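Local coordinates for SusD superfamily protein (Bacteroides thetaiotaomicron, PDB 3MCX) that probably binds nutrients, likely glycans, at the outer membrane and passes them to a SusC-like transporter, though its own ligand is not known, at residues Leu28-Tyr32 and Asn196-Asn200; Glu255-Tyr261 and Asn350-Leu356. One frame throughout, in Å; residues are numbered along the deposited sequence.

Contact 1 (Leu28-Tyr32 and Asn196-Asn200)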
ATOM      1  N   LEU A  28      -7.606 -20.889   1.385  1.00  5.83           N
ATOM      2  CA  LEU A  28      -7.574 -19.540   0.829  1.00  5.78           C
ATOM      3  C   LEU A  28      -7.905 -18.498   1.913  1.00  6.16           C
ATOM      4  O   LEU A  28      -7.257 -17.463   1.999  1.00  6.47           O
ATOM      5  CB  LEU A  28      -8.545 -19.450  -0.335  1.00  5.37           C
ATOM      6  CG  LEU A  28      -8.656 -18.086  -1.023  1.00  5.26           C
ATOM      7  CD1 LEU A  28      -7.273 -17.576  -1.536  1.00  7.82           C
ATOM      8  CD2 LEU A  28      -9.731 -18.122  -2.112  1.00  5.52           C
ATOM      9  N   ASN A  29      -8.914 -18.796   2.734  1.00  6.72           N
ATOM     10  CA  ASN A  29      -9.230 -17.866   3.827  1.00  7.28           C
ATOM     11  C   ASN A  29      -8.011 -17.646   4.703  1.00  6.56           C
ATOM     12  O   ASN A  29      -7.773 -16.536   5.163  1.00  6.53           O
ATOM     13  CB  ASN A  29     -10.380 -18.380   4.680  1.00  7.70           C
ATOM     14  CG  ASN A  29     -11.717 -18.384   3.938  1.00  8.33           C
ATOM     15  OD1 ASN A  29     -11.866 -17.753   2.908  1.00  9.96           O
ATOM     16  ND2 ASN A  29     -12.683 -19.048   4.500  1.00  9.67           N
ATOM     17  N   GLY A  30      -7.247 -18.703   4.942  1.00  5.90           N
ATOM     18  CA  GLY A  30      -6.020 -18.599   5.709  1.00  7.39           C
ATOM     19  C   GLY A  30      -4.955 -17.715   5.090  1.00  7.97           C
ATOM     20  O   GLY A  30      -4.206 -17.028   5.777  1.00  8.18           O
ATOM     21  N   ILE A  31      -4.848 -17.732   3.765  1.00  7.00           N
ATOM     22  CA  ILE A  31      -3.937 -16.854   3.060  1.00  7.36           C
ATOM     23  C   ILE A  31      -4.335 -15.374   3.256  1.00  7.30           C
ATOM     24  O   ILE A  31      -3.501 -14.534   3.580  1.00  7.22           O
ATOM     25  CB  ILE A  31      -3.912 -17.233   1.544  1.00  6.07           C
ATOM     26  CG1 ILE A  31      -3.221 -18.584   1.405  1.00  8.50           C
ATOM     27  CG2 ILE A  31      -3.245 -16.153   0.665  1.00  9.76           C
ATOM     28  CD1 ILE A  31      -3.372 -19.227   0.042  1.00  7.49           C
ATOM     29  N   TYR A  32      -5.622 -15.068   3.079  1.00  7.06           N
ATOM     30  CA  TYR A  32      -6.090 -13.710   3.320  1.00  6.79           C
ATOM     31  C   TYR A  32      -5.851 -13.283   4.770  1.00  7.26           C
ATOM     32  O   TYR A  32      -5.422 -12.154   5.008  1.00  7.17           O
ATOM     33  CB  TYR A  32      -7.576 -13.627   3.031  1.00  7.35           C
ATOM     34  CG  TYR A  32      -7.939 -13.619   1.549  1.00  6.05           C
ATOM     35  CD1 TYR A  32      -7.528 -12.595   0.735  1.00  8.37           C
ATOM     36  CD2 TYR A  32      -8.788 -14.573   1.023  1.00  6.82           C
ATOM     37  CE1 TYR A  32      -7.920 -12.544  -0.633  1.00  8.95           C
ATOM     38  CE2 TYR A  32      -9.186 -14.531  -0.313  1.00  7.29           C
ATOM     39  CZ  TYR A  32      -8.751 -13.499  -1.119  1.00  7.52           C
ATOM     40  OH  TYR A  32      -9.160 -13.389  -2.434  1.00  7.69           O
ATOM     41  N   ASN A 196     -16.870  -8.680  -0.590  1.00  8.68           N
ATOM     42  CA  ASN A 196     -16.315  -8.107   0.624  1.00  8.57           C
ATOM     43  C   ASN A 196     -15.354  -9.035   1.350  1.00  7.72           C
ATOM     44  O   ASN A 196     -15.757 -10.093   1.832  1.00  8.73           O
ATOM     45  CB  ASN A 196     -17.455  -7.726   1.599  1.00  7.94           C
ATOM     46  CG  ASN A 196     -18.321  -6.587   1.092  1.00 10.11           C
ATOM     47  OD1 ASN A 196     -18.002  -5.928   0.108  1.00 12.12           O
ATOM     48  ND2 ASN A 196     -19.429  -6.348   1.780  1.00 10.68           N
ATOM     49  N   GLY A 197     -14.075  -8.655   1.429  1.00  7.82           N
ATOM     50  CA  GLY A 197     -13.083  -9.425   2.157  1.00  7.75           C
ATOM     51  C   GLY A 197     -12.135 -10.184   1.271  1.00  9.53           C
ATOM     52  O   GLY A 197     -11.173 -10.752   1.769  1.00 11.19           O
ATOM     53  N   TYR A 198     -12.426 -10.202  -0.035  1.00  8.86           N
ATOM     54  CA  TYR A 198     -11.768 -11.087  -1.009  0.50  9.91           C
ATOM     55  C   TYR A 198     -11.527 -10.359  -2.317  1.00  9.88           C
ATOM     56  O   TYR A 198     -12.107  -9.311  -2.563  1.00 11.58           O
ATOM     57  CB  TYR A 198     -12.661 -12.275  -1.318  0.50 10.06           C
ATOM     58  CG  TYR A 198     -13.089 -13.036  -0.111  0.50 11.75           C
ATOM     59  CD1 TYR A 198     -12.171 -13.757   0.622  0.50 14.19           C
ATOM     60  CD2 TYR A 198     -14.409 -13.034   0.307  0.50 13.32           C
ATOM     61  CE1 TYR A 198     -12.544 -14.485   1.725  0.50 14.77           C
ATOM     62  CE2 TYR A 198     -14.794 -13.752   1.425  0.50 13.62           C
ATOM     63  CZ  TYR A 198     -13.853 -14.473   2.125  0.50 14.16           C
ATOM     64  OH  TYR A 198     -14.211 -15.191   3.235  0.50 14.99           O
ATOM     65  N   ILE A 199     -10.685 -10.934  -3.177  1.00  9.16           N
ATOM     66  CA  ILE A 199     -10.328 -10.337  -4.454  1.00  9.00           C
ATOM     67  C   ILE A 199     -11.288 -10.737  -5.556  1.00  7.29           C
ATOM     68  O   ILE A 199     -11.512 -11.928  -5.775  1.00  7.16           O
ATOM     69  CB  ILE A 199      -8.902 -10.771  -4.862  1.00  8.42           C
ATOM     70  CG1 ILE A 199      -7.906 -10.189  -3.868  1.00  9.04           C
ATOM     71  CG2 ILE A 199      -8.582 -10.323  -6.282  1.00  9.50           C
ATOM     72  CD1 ILE A 199      -6.537 -10.876  -3.898  1.00 10.48           C
ATOM     73  N   ASN A 200     -11.878  -9.741  -6.235  1.00  7.17           N
ATOM     74  CA  ASN A 200     -12.674  -9.953  -7.434  1.00  6.61           C
ATOM     75  C   ASN A 200     -11.997  -9.328  -8.666  1.00  6.36           C
ATOM     76  O   ASN A 200     -10.878  -8.813  -8.574  1.00  6.78           O
ATOM     77  CB  ASN A 200     -14.109  -9.450  -7.231  1.00  6.95           C
ATOM     78  CG  ASN A 200     -14.219  -7.924  -7.197  1.00  7.16           C
ATOM     79  OD1 ASN A 200     -13.214  -7.211  -7.321  1.00  8.42           O
ATOM     80  ND2 ASN A 200     -15.453  -7.424  -7.006  1.00  7.97           N
TER
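Leu28 begins the helical segment, and its carbonyl O accepts the i to i+4 hydrogen bond from Tyr32 N (3.1 Å). One residue on, Asn29 lies at the margin of the contact: OD1 is held by Gln25 and stands 3.5 Å from Tyr198 OH, a polar end suited to a partly exposed position. The contact joins helix 21-36 to the loop leading into helix 201-214, whose N-cap is Asn200, an arrangement consistent with the TPR-like helical part of SusD proteins. Most of the joining falls to Tyr32. Tyrosine fits because its long ring spans the gap and still ends in a hydroxyl: OH accepts a nearly straight hydrogen bond from Ile199 N (3.0 Å, 169°) and is also hydrogen-bonded to Glu124. Tyr198 turns its ring edge to the face of Tyr32 in an offset edge-to-face pair, with centroids 5.2 Å apart and planes at 64°. Gly197, at phi 106°, adopts a backbone shape in which a CB would strike the preceding carbonyl, and its O lies over the Tyr32 ring, 4.2 Å from CD1.

Contact 2 (Glu255-Tyr261 and Asn350-Leu356)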
ATOM      1  N   GLU A 255     -16.242   2.945  -2.131  1.00  7.19           N
ATOM      2  CA  GLU A 255     -15.048   3.007  -2.949  1.00  7.05           C
ATOM      3  C   GLU A 255     -14.178   1.769  -2.808  1.00  8.06           C
ATOM      4  O   GLU A 255     -13.283   1.552  -3.617  1.00  7.60           O
ATOM      5  CB  GLU A 255     -14.185   4.222  -2.588  1.00  7.42           C
ATOM      6  CG  GLU A 255     -14.745   5.582  -2.990  1.00  7.20           C
ATOM      7  CD  GLU A 255     -13.667   6.678  -3.074  1.00  7.27           C
ATOM      8  OE1 GLU A 255     -12.434   6.372  -3.080  1.00  7.40           O
ATOM      9  OE2 GLU A 255     -14.083   7.854  -3.138  1.00  6.80           O
ATOM     10  N   SER A 256     -14.382   0.983  -1.750  1.00  8.04           N
ATOM     11  CA  SER A 256     -13.457  -0.103  -1.417  0.70  8.05           C
ATOM     12  C   SER A 256     -13.512  -1.228  -2.434  1.00  8.43           C
ATOM     13  O   SER A 256     -14.592  -1.803  -2.639  1.00  9.10           O
ATOM     14  CB  SER A 256     -13.822  -0.671  -0.046  0.70  8.62           C
ATOM     15  OG  SER A 256     -12.903  -1.683   0.290  0.70  8.05           O
ATOM     16  N   LEU A 257     -12.385  -1.535  -3.073  1.00  7.50           N
ATOM     17  CA  LEU A 257     -12.362  -2.584  -4.095  1.00  8.11           C
ATOM     18  C   LEU A 257     -11.840  -3.911  -3.543  1.00  9.20           C
ATOM     19  O   LEU A 257     -12.310  -4.974  -3.938  1.00 11.32           O
ATOM     20  CB  LEU A 257     -11.547  -2.126  -5.290  1.00  8.22           C
ATOM     21  CG  LEU A 257     -12.141  -0.965  -6.086  1.00  8.16           C
ATOM     22  CD1 LEU A 257     -11.039  -0.255  -6.871  1.00  7.91           C
ATOM     23  CD2 LEU A 257     -13.191  -1.457  -7.051  1.00 10.93           C
ATOM     24  N   PHE A 258     -10.859  -3.850  -2.659  1.00  8.76           N
ATOM     25  CA  PHE A 258     -10.363  -5.032  -1.930  1.00  8.75           C
ATOM     26  C   PHE A 258     -10.000  -4.551  -0.540  1.00  7.52           C
ATOM     27  O   PHE A 258      -9.221  -3.638  -0.376  1.00  8.65           O
ATOM     28  CB  PHE A 258      -9.180  -5.647  -2.659  1.00  9.11           C
ATOM     29  CG  PHE A 258      -8.464  -6.774  -1.919  1.00  8.03           C
ATOM     30  CD1 PHE A 258      -9.153  -7.700  -1.147  1.00  9.35           C
ATOM     31  CD2 PHE A 258      -7.100  -6.915  -2.052  1.00  9.77           C
ATOM     32  CE1 PHE A 258      -8.461  -8.734  -0.493  1.00  8.76           C
ATOM     33  CE2 PHE A 258      -6.413  -7.975  -1.391  1.00  9.07           C
ATOM     34  CZ  PHE A 258      -7.102  -8.841  -0.606  1.00  9.13           C
ATOM     35  N   GLU A 259     -10.604  -5.198   0.459  1.00  7.24           N
ATOM     36  CA  GLU A 259     -10.443  -4.804   1.854  1.00  8.16           C
ATOM     37  C   GLU A 259     -10.506  -6.062   2.713  1.00  7.75           C
ATOM     38  O   GLU A 259     -11.417  -6.871   2.564  1.00  8.63           O
ATOM     39  CB  GLU A 259     -11.555  -3.820   2.206  1.00  8.79           C
ATOM     40  CG  GLU A 259     -11.694  -3.442   3.663  1.00  9.25           C
ATOM     41  CD  GLU A 259     -12.837  -2.435   3.820  1.00  8.94           C
ATOM     42  OE1 GLU A 259     -12.940  -1.519   2.964  1.00 11.67           O
ATOM     43  OE2 GLU A 259     -13.661  -2.554   4.740  1.00  7.33           O
ATOM     44  N   LEU A 260      -9.528  -6.213   3.604  1.00  7.49           N
ATOM     45  CA  LEU A 260      -9.449  -7.381   4.483  1.00  7.10           C
ATOM     46  C   LEU A 260     -10.274  -7.132   5.730  1.00  8.30           C
ATOM     47  O   LEU A 260     -10.185  -6.085   6.353  1.00  7.51           O
ATOM     48  CB  LEU A 260      -8.000  -7.701   4.838  1.00  7.63           C
ATOM     49  CG  LEU A 260      -7.125  -8.033   3.635  1.00  7.30           C
ATOM     50  CD1 LEU A 260      -5.653  -7.923   4.018  1.00  9.64           C
ATOM     51  CD2 LEU A 260      -7.479  -9.429   3.092  1.00  9.83           C
ATOM     52  N   TYR A 261     -11.084  -8.125   6.086  1.00  6.70           N
ATOM     53  CA  TYR A 261     -12.010  -8.043   7.216  1.00  7.38           C
ATOM     54  C   TYR A 261     -11.275  -8.337   8.512  1.00  8.33           C
ATOM     55  O   TYR A 261     -10.583  -9.378   8.631  1.00  8.81           O
ATOM     56  CB  TYR A 261     -13.124  -9.053   7.014  1.00  7.88           C
ATOM     57  CG  TYR A 261     -14.191  -9.060   8.074  1.00  6.82           C
ATOM     58  CD1 TYR A 261     -14.923  -7.925   8.355  1.00  7.07           C
ATOM     59  CD2 TYR A 261     -14.480 -10.221   8.810  1.00  8.18           C
ATOM     60  CE1 TYR A 261     -15.905  -7.941   9.326  1.00  6.36           C
ATOM     61  CE2 TYR A 261     -15.477 -10.248   9.775  1.00 10.12           C
ATOM     62  CZ  TYR A 261     -16.189  -9.104  10.029  1.00  7.92           C
ATOM     63  OH  TYR A 261     -17.185  -9.132  10.990  1.00  9.86           O
ATOM     64  N   ASN A 350     -11.047  -2.374   9.444  1.00  7.05           N
ATOM     65  CA  ASN A 350     -10.663  -3.178   8.283  1.00  7.44           C
ATOM     66  C   ASN A 350      -9.434  -2.583   7.593  1.00  7.99           C
ATOM     67  O   ASN A 350      -9.037  -1.438   7.849  1.00  7.28           O
ATOM     68  CB  ASN A 350     -11.808  -3.276   7.287  1.00  7.43           C
ATOM     69  CG  ASN A 350     -12.819  -4.337   7.642  1.00  7.29           C
ATOM     70  OD1 ASN A 350     -12.766  -4.976   8.709  1.00  6.78           O
ATOM     71  ND2 ASN A 350     -13.820  -4.489   6.763  1.00  7.80           N
ATOM     72  N   ILE A 351      -8.833  -3.358   6.707  1.00  7.22           N
ATOM     73  CA  ILE A 351      -7.658  -2.951   5.955  1.00  7.85           C
ATOM     74  C   ILE A 351      -8.030  -2.817   4.475  1.00  8.31           C
ATOM     75  O   ILE A 351      -8.072  -3.814   3.724  1.00  8.44           O
ATOM     76  CB  ILE A 351      -6.488  -3.955   6.083  1.00  6.71           C
ATOM     77  CG1 ILE A 351      -6.236  -4.374   7.550  1.00  8.92           C
ATOM     78  CG2 ILE A 351      -5.255  -3.304   5.502  1.00  9.10           C
ATOM     79  CD1 ILE A 351      -5.029  -5.344   7.683  1.00 10.09           C
ATOM     80  N   CYS A 352      -8.265  -1.586   4.030  1.00  8.27           N
ATOM     81  CA  CYS A 352      -8.560  -1.361   2.631  1.00  9.38           C
ATOM     82  C   CYS A 352      -7.251  -1.384   1.860  1.00  9.28           C
ATOM     83  O   CYS A 352      -6.301  -0.627   2.171  1.00 11.78           O
ATOM     84  CB  CYS A 352      -9.256  -0.017   2.461  1.00  9.41           C
ATOM     85  SG  CYS A 352      -9.653   0.319   0.726  1.00 10.97           S
ATOM     86  N   ILE A 353      -7.152  -2.329   0.923  1.00  8.13           N
ATOM     87  CA  ILE A 353      -5.958  -2.524   0.122  1.00  8.64           C
ATOM     88  C   ILE A 353      -5.934  -1.612  -1.099  1.00  8.52           C
ATOM     89  O   ILE A 353      -4.893  -1.058  -1.428  1.00  8.92           O
ATOM     90  CB  ILE A 353      -5.830  -4.013  -0.294  1.00  8.35           C
ATOM     91  CG1 ILE A 353      -5.865  -4.946   0.911  1.00  7.65           C
ATOM     92  CG2 ILE A 353      -4.551  -4.244  -1.173  1.00  8.05           C
ATOM     93  CD1 ILE A 353      -4.766  -4.726   1.942  1.00  8.58           C
ATOM     94  N   ILE A 354      -7.076  -1.442  -1.767  1.00  7.98           N
ATOM     95  CA  ILE A 354      -7.173  -0.496  -2.877  1.00  8.19           C
ATOM     96  C   ILE A 354      -8.619  -0.024  -3.003  1.00  8.47           C
ATOM     97  O   ILE A 354      -9.558  -0.786  -2.797  1.00  8.09           O
ATOM     98  CB  ILE A 354      -6.609  -1.098  -4.202  1.00  8.00           C
ATOM     99  CG1 ILE A 354      -6.554  -0.057  -5.318  1.00  7.94           C
ATOM    100  CG2 ILE A 354      -7.404  -2.324  -4.620  1.00  8.16           C
ATOM    101  CD1 ILE A 354      -5.546  -0.405  -6.430  1.00  9.11           C
ATOM    102  N   ARG A 355      -8.785   1.257  -3.304  1.00  8.20           N
ATOM    103  CA  ARG A 355     -10.105   1.840  -3.468  1.00  8.22           C
ATOM    104  C   ARG A 355     -10.198   2.728  -4.716  1.00  8.24           C
ATOM    105  O   ARG A 355      -9.206   3.081  -5.358  1.00  7.53           O
ATOM    106  CB  ARG A 355     -10.533   2.592  -2.215  1.00  9.21           C
ATOM    107  CG  ARG A 355      -9.743   3.806  -1.899  1.00  9.73           C
ATOM    108  CD  ARG A 355     -10.255   4.443  -0.606  1.00  8.45           C
ATOM    109  NE  ARG A 355      -9.411   5.560  -0.164  1.00  8.27           N
ATOM    110  CZ  ARG A 355      -9.553   6.859  -0.466  1.00  8.13           C
ATOM    111  NH1 ARG A 355     -10.619   7.328  -1.109  1.00  8.35           N
ATOM    112  NH2 ARG A 355      -8.649   7.720  -0.043  1.00  7.81           N
ATOM    113  N   LEU A 356     -11.433   3.056  -5.057  1.00  7.61           N
ATOM    114  CA  LEU A 356     -11.724   3.664  -6.334  1.00  7.15           C
ATOM    115  C   LEU A 356     -10.985   4.996  -6.539  1.00  7.41           C
ATOM    116  O   LEU A 356     -10.608   5.294  -7.666  1.00  6.75           O
ATOM    117  CB  LEU A 356     -13.233   3.830  -6.477  1.00  7.00           C
ATOM    118  CG  LEU A 356     -13.802   4.115  -7.859  1.00  7.05           C
ATOM    119  CD1 LEU A 356     -13.404   3.015  -8.873  1.00  6.81           C
ATOM    120  CD2 LEU A 356     -15.317   4.336  -7.820  1.00  7.17           C
TER
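Two classic beta bulges in quick succession, one on each strand, break the regularity of this short antiparallel pairing. In the first, Leu257 N and Phe258 N both donate to Ile354 O (2.9 Å and a weak 3.3 Å); in the second, Ile353 N and Ile354 N both reach Phe258 O (2.8 Å and a weak 3.4 Å). The register then recovers, and Leu260 and Ile351 form an ordinary hydrogen-bonded pair (Leu260 N to Ile351 O 2.8 Å). This two-stranded sheet lies within the helix-rich SusD fold. Phe258, Leu260, Ile351 and Ile354 line one face, where apolar side chains suit packing on helices 201-214 and 21-36; Ile353 CG1 sits over the Phe258 ring in a CH-pi contact, 4.1 Å from its centroid. The face bearing Ser256, Glu259, Cys352 and Arg355 is more polar: Glu259 OE1 accepts from Ser256 OG (2.7 Å) and OE2 from Asn350 ND2 (2.8 Å). At the start of helix 356-370, where Arg355 holds the N-cap position, Leu356 N donates to Glu255 O (2.8 Å), and Arg355 NH1 meets Glu255 OE1 in a 2.8 Å salt bridge; Ser357 also hydrogen-bonds OE1, Arg388 pairs with OE2, and Glu413 and Glu417 with Arg355.

In the fold
Contact 1 closes before contact 2 opens, so the two follow one another along the chain, yet their centres lie only about 11 Å apart, on the same side of the molecule's centre, and they touch. Phe258 is the main point of meeting: its CZ lies 3.6 Å from Ile199 CG1 and 3.8 Å from Tyr32 CE1. Close by, Leu260 CD2 packs 3.9 Å from Tyr32 O. Helix 21-36 therefore touches both the loop at 196-200 and the sheet, and helix 201-214, which follows that loop, packs on the sheet's apolar side. Parts distant in sequence are thus brought together around one apolar interior, tying the N-terminal helix to later portions of the SusD fold.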